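DNA replication regulator protein HobA (Helicobacter pylori, PDB 2UVP) is required for the initiation of DNA replication and increases the binding of the initiator DnaA to the oriC region of the chromosome. Local coordinates at residues A[55-60]-A[87-92]; A[62-67]-A[163-168]; A[118-123]-A[141-146]. One frame throughout, in Å; residues are numbered along the deposited sequence.

Interaction 1: A[55-60]-A[87-92]; sequences SLLVSA and SVIDFN
V88 sets CG1 anti to its backbone N (chi1 -176°), and V58 sets CG2 anti to its carbonyl carbon; these two methyls meet at 3.7 Å, and the two isopropyl groups come together at a slant on one face of the sheet. On the other face L57 CG and I89 CG1 both stand anti to the carbonyl carbon, and the two chains run side by side in the same direction until their CD1 methyls touch, again at 3.7 Å. Branched aliphatic residues fit here because they fill the short distance between neighbouring strands without any polar atom to satisfy. The backbones are paired in parallel, with L56 opposite V88, L57 opposite I89 and V58 opposite D90. L56 N donates to S87 O, I89 N to L56 O, and V58 N to I89 O. F91 N still reaches V58 O at 2.8 Å, though the N-H...O angle falls to 144° as the chain leaves the strand. CB of F91 packs against L57 CB, 4.1 Å away, while the ring turns its edge to S59 CB. Beside S55, the hydroxyl of S87 is buried with no polar partner in the model. This pairing closes the beta-alpha-beta unit of strand 55-60, helix 65-75 and strand 88-90. L68 of that helix packs on V58 and D90, I109 of helix 102-112 lies against L57 and F91 on the opposite face, and strand 116-121 flanks strand 55-60 on its other side.

Interaction 2: A[62-67]-A[163-168]; sequences SSRHWF and YKLLQL
F67, in the first turn of helix 65-75, comes within 7.8 Å of L165 in helix 161-180, CA to CA, and no hydrogen bond joins the two segments, which meet through side chains. L165 carries the contact. Its CB sits over one face of the F67 ring, 3.9 Å from the centroid and 14° off the normal, a CH-pi contact that suits a flat ring. CG of F67 stands anti to the backbone N (chi1 -175°), which carries it toward helix 161-180, and CZ of F67 comes within 3.3 Å of L165 O. The two leucine methyls go to different partners: CD2 lies beside CE2 of F67, while CD1 meets CG of R64 at 3.8 Å and CZ2 of W66 at 4.1 Å. A leucine suits this place because its fork can touch three different side chains at once.

R64 is the N-cap residue of helix 65-75, which follows strand 55-60 in the beta-alpha-beta unit of a parallel sheet with helices packed against it, consistent with the family's place in the SIS clan; helix 161-180 packs beside it on the same face, where V121 touches both F67 and L165.

The aliphatic stem of R64, bent at chi2 and chi3, crosses the leucine at about a right angle, while its charged end suits D61, which takes NE in a salt bridge. Further out, W66 presents its ring edge, through CZ3, to CD2 of L166 at 4.1 Å. An aromatic side chain of another protein chain meets the W66 ring edge-to-face, and an apolar one packs on L166.

Interaction 3: A[118-123]-A[141-146]; sequences FWHVGK and LWLFEE
W142 N donates to H120 O and G122 N to W142 O, both at 2.9 Å and nearly straight; with H120 opposite L141 and V121 opposite W142, these two bonds hold strands 116-121 and 139-143 parallel. G122 has backbone angles (105°/-155°) that would press a CB against the preceding carbonyl oxygen, so glycine suits it.

Among the aromatic contacts, the two indoles cross obliquely, their planes at 50°. W119 NE1 stands over one face of the W142 ring, 3.4 Å from W142 CE2 and toward the rim. V121 CG2 lies alongside W142, 4.2 Å from CE3. At the strand ends, F144 packs CE2 on G122 CA, and its ring edge receives K123 CG.

The two strands belong to a beta-alpha-beta unit with helix 127-133 between them, part of the parallel sheet. On one face L165 and L168 of helix 161-180 cover W142; on the other L129 and L133 reach H120.

The remaining polar links centre on H120. Its NE2 donates to K123 O at 2.9 Å, in the imidazole plane but well above the carbonyl plane, while ND1 is hydrogen-bonded to S59, so both ring nitrogens fix its rotation. L143 CD2 touches the ring edge at CD2. A water donates to G122 O and accepts from F144 N, bridging the diverging chains. Farther along, E146 binds calcium in sites of unknown physiological relevance.

All three contacts are largely buried. Interactions 1 and 3 pair neighbouring strands of the same parallel sheet, on either side of the junction where strands 55-60 and 116-121 adjoin. Both combine backbone hydrogen bonds with apolar packing, aliphatic in interaction 1 and richer in aromatic rings in interaction 3. Interaction 2 has no hydrogen bond between its segments: it packs two helices that lie over the sheet, and it also borders another protein chain, unlike interaction 3. It leans on interaction 3 through F67 and L168 against W142 and L165 against V121, whereas it reaches interaction 1 at H65, beside N92 and A60.

Interaction 1: A[55-60]-A[87-92]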
loop_
_atom_site.group_PDB
_atom_site.type_symbol
_atom_site.label_atom_id
_atom_site.label_comp_id
_atom_site.label_asym_id
_atom_site.label_seq_id
_atom_site.Cartn_x
_atom_site.Cartn_y
_atom_site.Cartn_z
ATOM N N SER A 55 21.151 9.740 0.336
ATOM C CA SER A 55 19.906 8.990 0.189
ATOM C C SER A 55 19.300 9.219 -1.201
ATOM O O SER A 55 19.512 10.268 -1.830
ATOM C CB SER A 55 18.900 9.387 1.302
ATOM O OG SER A 55 18.643 10.776 1.269
ATOM N N LEU A 56 18.565 8.230 -1.707
ATOM C CA LEU A 56 17.859 8.382 -2.978
ATOM C C LEU A 56 16.366 8.396 -2.713
ATOM O O LEU A 56 15.816 7.443 -2.138
ATOM C CB LEU A 56 18.199 7.242 -3.952
ATOM C CG LEU A 56 19.647 7.176 -4.429
ATOM C CD1 LEU A 56 19.855 5.862 -5.153
ATOM C CD2 LEU A 56 19.939 8.359 -5.343
ATOM N N LEU A 57 15.717 9.491 -3.093
ATOM C CA LEU A 57 14.279 9.619 -2.884
ATOM C C LEU A 57 13.668 9.386 -4.250
ATOM O O LEU A 57 13.774 10.237 -5.143
ATOM C CB LEU A 57 13.916 11.013 -2.346
ATOM C CG LEU A 57 14.027 11.208 -0.816
ATOM C CD1 LEU A 57 15.392 10.901 -0.274
ATOM C CD2 LEU A 57 13.593 12.658 -0.493
ATOM N N VAL A 58 13.025 8.236 -4.408
ATOM C CA VAL A 58 12.636 7.766 -5.733
ATOM C C VAL A 58 11.159 8.030 -5.982
ATOM O O VAL A 58 10.290 7.695 -5.159
ATOM C CB VAL A 58 12.941 6.233 -5.915
ATOM C CG1 VAL A 58 12.780 5.838 -7.386
ATOM C CG2 VAL A 58 14.372 5.892 -5.479
ATOM N N SER A 59 10.860 8.625 -7.135
ATOM C CA SER A 59 9.484 8.875 -7.530
ATOM C C SER A 59 9.293 8.481 -9.001
ATOM O O SER A 59 10.278 8.373 -9.757
ATOM C CB SER A 59 9.115 10.358 -7.336
ATOM O OG SER A 59 9.978 11.211 -8.064
ATOM N N ALA A 60 8.036 8.298 -9.395
ATOM C CA ALA A 60 7.696 7.941 -10.801
ATOM C C ALA A 60 6.303 8.410 -11.110
ATOM O O ALA A 60 5.454 8.518 -10.207
ATOM C CB ALA A 60 7.788 6.441 -11.014
ATOM N N SER A 87 20.510 3.400 0.996
ATOM C CA SER A 87 19.612 4.424 1.489
ATOM C C SER A 87 18.640 4.872 0.374
ATOM O O SER A 87 18.901 5.835 -0.348
ATOM C CB SER A 87 20.418 5.604 2.033
ATOM O OG SER A 87 19.542 6.596 2.528
ATOM N N VAL A 88 17.518 4.155 0.250
ATOM C CA VAL A 88 16.568 4.339 -0.843
ATOM C C VAL A 88 15.186 4.489 -0.223
ATOM O O VAL A 88 14.794 3.710 0.661
ATOM C CB VAL A 88 16.569 3.123 -1.814
ATOM C CG1 VAL A 88 15.633 3.372 -3.038
ATOM C CG2 VAL A 88 17.984 2.771 -2.280
ATOM N N ILE A 89 14.460 5.504 -0.670
ATOM C CA ILE A 89 13.167 5.847 -0.108
ATOM C C ILE A 89 12.138 5.962 -1.225
ATOM O O ILE A 89 12.436 6.511 -2.293
ATOM C CB ILE A 89 13.253 7.195 0.644
ATOM C CG1 ILE A 89 14.127 7.063 1.911
ATOM C CG2 ILE A 89 11.874 7.765 0.966
ATOM C CD1 ILE A 89 15.365 7.820 1.799
ATOM N N ASP A 90 10.936 5.428 -0.975
ATOM C CA ASP A 90 9.798 5.597 -1.865
ATOM C C ASP A 90 9.211 6.997 -1.632
ATOM O O ASP A 90 8.473 7.235 -0.671
ATOM C CB ASP A 90 8.754 4.499 -1.616
ATOM C CG ASP A 90 7.520 4.630 -2.508
ATOM O OD1 ASP A 90 7.293 5.708 -3.106
ATOM O OD2 ASP A 90 6.761 3.631 -2.571
ATOM N N PHE A 91 9.560 7.926 -2.516
ATOM C CA PHE A 91 9.111 9.297 -2.384
ATOM C C PHE A 91 7.628 9.455 -2.727
ATOM O O PHE A 91 6.930 10.233 -2.061
ATOM C CB PHE A 91 10.007 10.222 -3.230
ATOM C CG PHE A 91 9.721 11.697 -3.048
ATOM C CD1 PHE A 91 9.601 12.252 -1.783
ATOM C CD2 PHE A 91 9.640 12.539 -4.157
ATOM C CE1 PHE A 91 9.343 13.620 -1.617
ATOM C CE2 PHE A 91 9.389 13.909 -4.004
ATOM C CZ PHE A 91 9.244 14.447 -2.726
ATOM N N ASN A 92 7.134 8.708 -3.723
ATOM C CA ASN A 92 5.699 8.723 -4.065
ATOM C C ASN A 92 4.870 8.496 -2.823
ATOM O O ASN A 92 3.808 9.084 -2.689
ATOM C CB ASN A 92 5.295 7.617 -5.062
ATOM C CG ASN A 92 5.483 8.011 -6.538
ATOM O OD1 ASN A 92 4.811 7.469 -7.431
ATOM N ND2 ASN A 92 6.395 8.889 -6.798
#

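Interaction 2: A[62-67]-A[163-168]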
loop_
_atom_site.group_PDB
_atom_site.type_symbol
_atom_site.label_atom_id
_atom_site.label_comp_id
_atom_site.label_asym_id
_atom_site.label_seq_id
_atom_site.Cartn_x
_atom_site.Cartn_y
_atom_site.Cartn_z
ATOM N N SER A 62 2.404 8.085 -12.790
ATOM C CA SER A 62 1.380 7.081 -12.518
ATOM C C SER A 62 1.641 5.769 -13.289
ATOM O O SER A 62 1.606 4.677 -12.701
ATOM C CB SER A 62 -0.040 7.646 -12.779
ATOM O OG SER A 62 -0.091 8.413 -13.980
ATOM N N SER A 63 1.974 5.870 -14.572
ATOM C CA SER A 63 2.133 4.666 -15.390
ATOM C C SER A 63 3.363 3.852 -14.983
ATOM O O SER A 63 3.481 2.670 -15.352
ATOM C CB SER A 63 2.176 5.044 -16.870
ATOM O OG SER A 63 0.864 5.474 -17.248
ATOM N N ARG A 64 4.271 4.484 -14.235
ATOM C CA ARG A 64 5.545 3.828 -13.889
ATOM C C ARG A 64 5.666 3.413 -12.429
ATOM O O ARG A 64 6.781 3.108 -11.951
ATOM C CB ARG A 64 6.733 4.700 -14.311
ATOM C CG ARG A 64 7.384 4.270 -15.650
ATOM C CD ARG A 64 6.357 4.128 -16.761
ATOM N NE ARG A 64 5.818 5.434 -17.132
ATOM C CZ ARG A 64 5.320 5.737 -18.331
ATOM N NH1 ARG A 64 5.285 4.824 -19.303
ATOM N NH2 ARG A 64 4.864 6.961 -18.555
ATOM N N HIS A 65 4.538 3.353 -11.717
ATOM C CA HIS A 65 4.584 2.852 -10.335
ATOM C C HIS A 65 5.220 1.468 -10.284
ATOM O O HIS A 65 5.960 1.173 -9.343
ATOM C CB HIS A 65 3.200 2.809 -9.683
ATOM C CG HIS A 65 2.623 4.153 -9.397
ATOM N ND1 HIS A 65 1.417 4.313 -8.740
ATOM C CD2 HIS A 65 3.094 5.403 -9.629
ATOM C CE1 HIS A 65 1.157 5.604 -8.612
ATOM N NE2 HIS A 65 2.163 6.287 -9.131
ATOM N N TRP A 66 4.957 0.622 -11.285
ATOM C CA TRP A 66 5.601 -0.705 -11.307
ATOM C C TRP A 66 7.130 -0.565 -11.303
ATOM O O TRP A 66 7.834 -1.374 -10.695
ATOM C CB TRP A 66 5.150 -1.533 -12.513
ATOM C CG TRP A 66 5.553 -0.935 -13.840
ATOM C CD1 TRP A 66 4.847 -0.042 -14.578
ATOM C CD2 TRP A 66 6.779 -1.175 -14.550
ATOM N NE1 TRP A 66 5.540 0.271 -15.737
ATOM C CE2 TRP A 66 6.728 -0.416 -15.741
ATOM C CE3 TRP A 66 7.903 -1.979 -14.300
ATOM C CZ2 TRP A 66 7.779 -0.420 -16.683
ATOM C CZ3 TRP A 66 8.954 -1.988 -15.243
ATOM C CH2 TRP A 66 8.865 -1.219 -16.421
ATOM N N PHE A 67 7.652 0.475 -11.950
ATOM C CA PHE A 67 9.103 0.609 -12.099
ATOM C C PHE A 67 9.719 1.195 -10.824
ATOM O O PHE A 67 10.829 0.836 -10.434
ATOM C CB PHE A 67 9.458 1.426 -13.340
ATOM C CG PHE A 67 10.943 1.503 -13.613
ATOM C CD1 PHE A 67 11.687 0.339 -13.860
ATOM C CD2 PHE A 67 11.597 2.736 -13.596
ATOM C CE1 PHE A 67 13.078 0.409 -14.149
ATOM C CE2 PHE A 67 12.989 2.817 -13.853
ATOM C CZ PHE A 67 13.723 1.636 -14.117
ATOM N N TYR A 163 11.130 -2.029 -21.700
ATOM C CA TYR A 163 12.399 -2.742 -21.721
ATOM C C TYR A 163 13.591 -1.820 -21.450
ATOM O O TYR A 163 14.530 -2.198 -20.727
ATOM C CB TYR A 163 12.608 -3.370 -23.100
ATOM C CG TYR A 163 11.532 -4.335 -23.567
ATOM C CD1 TYR A 163 11.517 -5.654 -23.124
ATOM C CD2 TYR A 163 10.590 -3.941 -24.510
ATOM C CE1 TYR A 163 10.566 -6.574 -23.598
ATOM C CE2 TYR A 163 9.625 -4.840 -24.990
ATOM C CZ TYR A 163 9.622 -6.153 -24.526
ATOM O OH TYR A 163 8.705 -7.044 -25.041
ATOM N N LYS A 164 13.566 -0.622 -22.027
ATOM C CA LYS A 164 14.663 0.325 -21.863
ATOM C C LYS A 164 14.804 0.739 -20.410
ATOM O O LYS A 164 15.912 0.901 -19.899
ATOM C CB LYS A 164 14.433 1.554 -22.755
ATOM C CG LYS A 164 14.504 1.190 -24.249
ATOM C CD LYS A 164 14.439 2.437 -25.185
ATOM C CE LYS A 164 14.452 1.916 -26.643
ATOM N NZ LYS A 164 14.327 3.007 -27.632
ATOM N N LEU A 165 13.674 0.878 -19.727
ATOM C CA LEU A 165 13.732 1.187 -18.296
ATOM C C LEU A 165 14.487 0.089 -17.521
ATOM O O LEU A 165 15.361 0.392 -16.719
ATOM C CB LEU A 165 12.329 1.421 -17.728
ATOM C CG LEU A 165 11.629 2.712 -18.199
ATOM C CD1 LEU A 165 10.188 2.728 -17.725
ATOM C CD2 LEU A 165 12.383 3.961 -17.697
ATOM N N LEU A 166 14.135 -1.171 -17.760
ATOM C CA LEU A 166 14.848 -2.295 -17.135
ATOM C C LEU A 166 16.334 -2.248 -17.467
ATOM O O LEU A 166 17.196 -2.487 -16.613
ATOM C CB LEU A 166 14.259 -3.638 -17.582
ATOM C CG LEU A 166 12.806 -3.911 -17.215
ATOM C CD1 LEU A 166 12.485 -5.328 -17.627
ATOM C CD2 LEU A 166 12.593 -3.742 -15.718
ATOM N N GLN A 167 16.621 -1.963 -18.732
ATOM C CA GLN A 167 17.984 -2.022 -19.214
ATOM C C GLN A 167 18.820 -0.919 -18.536
ATOM O O GLN A 167 19.961 -1.155 -18.096
ATOM C CB GLN A 167 17.985 -1.875 -20.727
ATOM C CG GLN A 167 19.354 -2.161 -21.307
ATOM C CD GLN A 167 19.401 -1.931 -22.806
ATOM O OE1 GLN A 167 18.366 -1.858 -23.472
ATOM N NE2 GLN A 167 20.614 -1.746 -23.327
ATOM N N LEU A 168 18.242 0.273 -18.417
ATOM C CA LEU A 168 18.952 1.376 -17.731
ATOM C C LEU A 168 19.132 1.080 -16.243
ATOM O O LEU A 168 20.174 1.396 -15.658
ATOM C CB LEU A 168 18.209 2.695 -17.904
ATOM C CG LEU A 168 18.224 3.244 -19.342
ATOM C CD1 LEU A 168 17.148 4.309 -19.441
ATOM C CD2 LEU A 168 19.652 3.769 -19.759
#

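Interaction 3: A[118-123]-A[141-146]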
loop_
_atom_site.group_PDB
_atom_site.type_symbol
_atom_site.label_atom_id
_atom_site.label_comp_id
_atom_site.label_asym_id
_atom_site.label_seq_id
_atom_site.Cartn_x
_atom_site.Cartn_y
_atom_site.Cartn_z
ATOM N N PHE A 118 16.972 13.389 -5.515
ATOM C CA PHE A 118 15.706 12.966 -6.104
ATOM C C PHE A 118 15.966 12.157 -7.350
ATOM O O PHE A 118 16.664 12.621 -8.253
ATOM C CB PHE A 118 14.835 14.155 -6.479
ATOM C CG PHE A 118 14.370 14.952 -5.307
ATOM C CD1 PHE A 118 13.423 14.439 -4.427
ATOM C CD2 PHE A 118 14.867 16.228 -5.097
ATOM C CE1 PHE A 118 12.979 15.194 -3.329
ATOM C CE2 PHE A 118 14.436 16.994 -4.000
ATOM C CZ PHE A 118 13.494 16.479 -3.119
ATOM N N TRP A 119 15.402 10.962 -7.413
ATOM C CA TRP A 119 15.498 10.151 -8.637
ATOM C C TRP A 119 14.094 10.025 -9.154
ATOM O O TRP A 119 13.243 9.384 -8.520
ATOM C CB TRP A 119 16.054 8.780 -8.304
ATOM C CG TRP A 119 16.189 7.806 -9.442
ATOM C CD1 TRP A 119 15.780 7.956 -10.755
ATOM C CD2 TRP A 119 16.767 6.508 -9.347
ATOM N NE1 TRP A 119 16.084 6.814 -11.471
ATOM C CE2 TRP A 119 16.677 5.908 -10.627
ATOM C CE3 TRP A 119 17.333 5.781 -8.294
ATOM C CZ2 TRP A 119 17.178 4.631 -10.888
ATOM C CZ3 TRP A 119 17.831 4.521 -8.543
ATOM C CH2 TRP A 119 17.749 3.950 -9.845
ATOM N N HIS A 120 13.808 10.670 -10.285
ATOM C CA HIS A 120 12.426 10.665 -10.768
ATOM C C HIS A 120 12.377 10.040 -12.144
ATOM O O HIS A 120 13.243 10.321 -12.974
ATOM C CB HIS A 120 11.816 12.071 -10.805
ATOM C CG HIS A 120 10.436 12.092 -11.373
ATOM N ND1 HIS A 120 9.330 11.682 -10.653
ATOM C CD2 HIS A 120 9.989 12.370 -12.626
ATOM C CE1 HIS A 120 8.259 11.768 -11.421
ATOM N NE2 HIS A 120 8.641 12.139 -12.631
ATOM N N VAL A 121 11.350 9.226 -12.379
ATOM C CA VAL A 121 11.146 8.592 -13.684
ATOM C C VAL A 121 9.806 8.950 -14.289
ATOM O O VAL A 121 8.749 8.653 -13.723
ATOM C CB VAL A 121 11.238 7.052 -13.580
ATOM C CG1 VAL A 121 11.119 6.432 -14.977
ATOM C CG2 VAL A 121 12.550 6.667 -12.898
ATOM N N GLY A 122 9.850 9.576 -15.465
ATOM C CA GLY A 122 8.668 9.740 -16.278
ATOM C C GLY A 122 8.134 11.160 -16.247
ATOM O O GLY A 122 8.884 12.120 -15.988
ATOM N N LYS A 123 6.842 11.269 -16.511
ATOM C CA LYS A 123 6.147 12.567 -16.530
ATOM C C LYS A 123 6.174 13.208 -15.159
ATOM O O LYS A 123 6.132 12.500 -14.131
ATOM C CB LYS A 123 4.697 12.375 -16.948
ATOM C CG LYS A 123 4.526 11.878 -18.368
ATOM C CD LYS A 123 3.059 11.887 -18.799
ATOM C CE LYS A 123 2.230 10.877 -18.014
ATOM N NZ LYS A 123 0.887 10.612 -18.632
ATOM N N LEU A 141 17.439 12.405 -13.070
ATOM C CA LEU A 141 16.144 12.565 -13.704
ATOM C C LEU A 141 16.062 11.821 -15.022
ATOM O O LEU A 141 16.866 12.056 -15.940
ATOM C CB LEU A 141 15.821 14.048 -13.927
ATOM C CG LEU A 141 15.866 14.936 -12.672
ATOM C CD1 LEU A 141 15.555 16.408 -13.016
ATOM C CD2 LEU A 141 14.940 14.428 -11.591
ATOM N N TRP A 142 15.084 10.930 -15.102
ATOM C CA TRP A 142 14.849 10.158 -16.299
ATOM C C TRP A 142 13.553 10.671 -16.852
ATOM O O TRP A 142 12.473 10.290 -16.388
ATOM C CB TRP A 142 14.723 8.676 -15.944
ATOM C CG TRP A 142 15.923 8.029 -15.334
ATOM C CD1 TRP A 142 16.993 8.623 -14.706
ATOM C CD2 TRP A 142 16.133 6.620 -15.242
ATOM N NE1 TRP A 142 17.869 7.646 -14.257
ATOM C CE2 TRP A 142 17.363 6.413 -14.586
ATOM C CE3 TRP A 142 15.407 5.503 -15.699
ATOM C CZ2 TRP A 142 17.889 5.122 -14.354
ATOM C CZ3 TRP A 142 15.926 4.216 -15.458
ATOM C CH2 TRP A 142 17.154 4.042 -14.797
ATOM N N LEU A 143 13.652 11.576 -17.828
ATOM C CA LEU A 143 12.494 12.367 -18.242
ATOM C C LEU A 143 12.195 12.218 -19.713
ATOM O O LEU A 143 13.056 11.767 -20.478
ATOM C CB LEU A 143 12.735 13.867 -17.947
ATOM C CG LEU A 143 13.119 14.225 -16.505
ATOM C CD1 LEU A 143 13.523 15.711 -16.412
ATOM C CD2 LEU A 143 11.990 13.890 -15.542
ATOM N N PHE A 144 10.979 12.605 -20.092
ATOM C CA PHE A 144 10.592 12.643 -21.503
ATOM C C PHE A 144 10.958 13.968 -22.196
ATOM O O PHE A 144 10.883 14.079 -23.431
ATOM C CB PHE A 144 9.111 12.339 -21.623
ATOM C CG PHE A 144 8.732 10.995 -21.063
ATOM C CD1 PHE A 144 9.420 9.853 -21.448
ATOM C CD2 PHE A 144 7.670 10.874 -20.184
ATOM C CE1 PHE A 144 9.065 8.596 -20.935
ATOM C CE2 PHE A 144 7.292 9.630 -19.673
ATOM C CZ PHE A 144 8.001 8.487 -20.056
ATOM N N GLU A 145 11.333 14.964 -21.401
ATOM C CA GLU A 145 11.954 16.192 -21.925
ATOM C C GLU A 145 12.819 16.830 -20.858
ATOM O O GLU A 145 12.529 16.702 -19.668
ATOM C CB GLU A 145 10.915 17.187 -22.435
ATOM C CG GLU A 145 9.780 17.500 -21.480
ATOM C CD GLU A 145 8.709 18.376 -22.142
ATOM O OE1 GLU A 145 9.047 19.515 -22.554
ATOM O OE2 GLU A 145 7.538 17.921 -22.248
ATOM N N GLU A 146 13.895 17.491 -21.286
ATOM C CA GLU A 146 14.838 18.067 -20.344
ATOM C C GLU A 146 14.132 19.131 -19.509
ATOM O O GLU A 146 13.360 19.931 -20.027
ATOM C CB GLU A 146 16.062 18.661 -21.049
ATOM C CG GLU A 146 17.182 18.996 -20.057
ATOM C CD GLU A 146 18.425 19.585 -20.701
ATOM O OE1 GLU A 146 19.004 18.955 -21.608
ATOM O OE2 GLU A 146 18.846 20.683 -20.275
HETATM O O HOH W 1 9.147 13.888 -18.119
#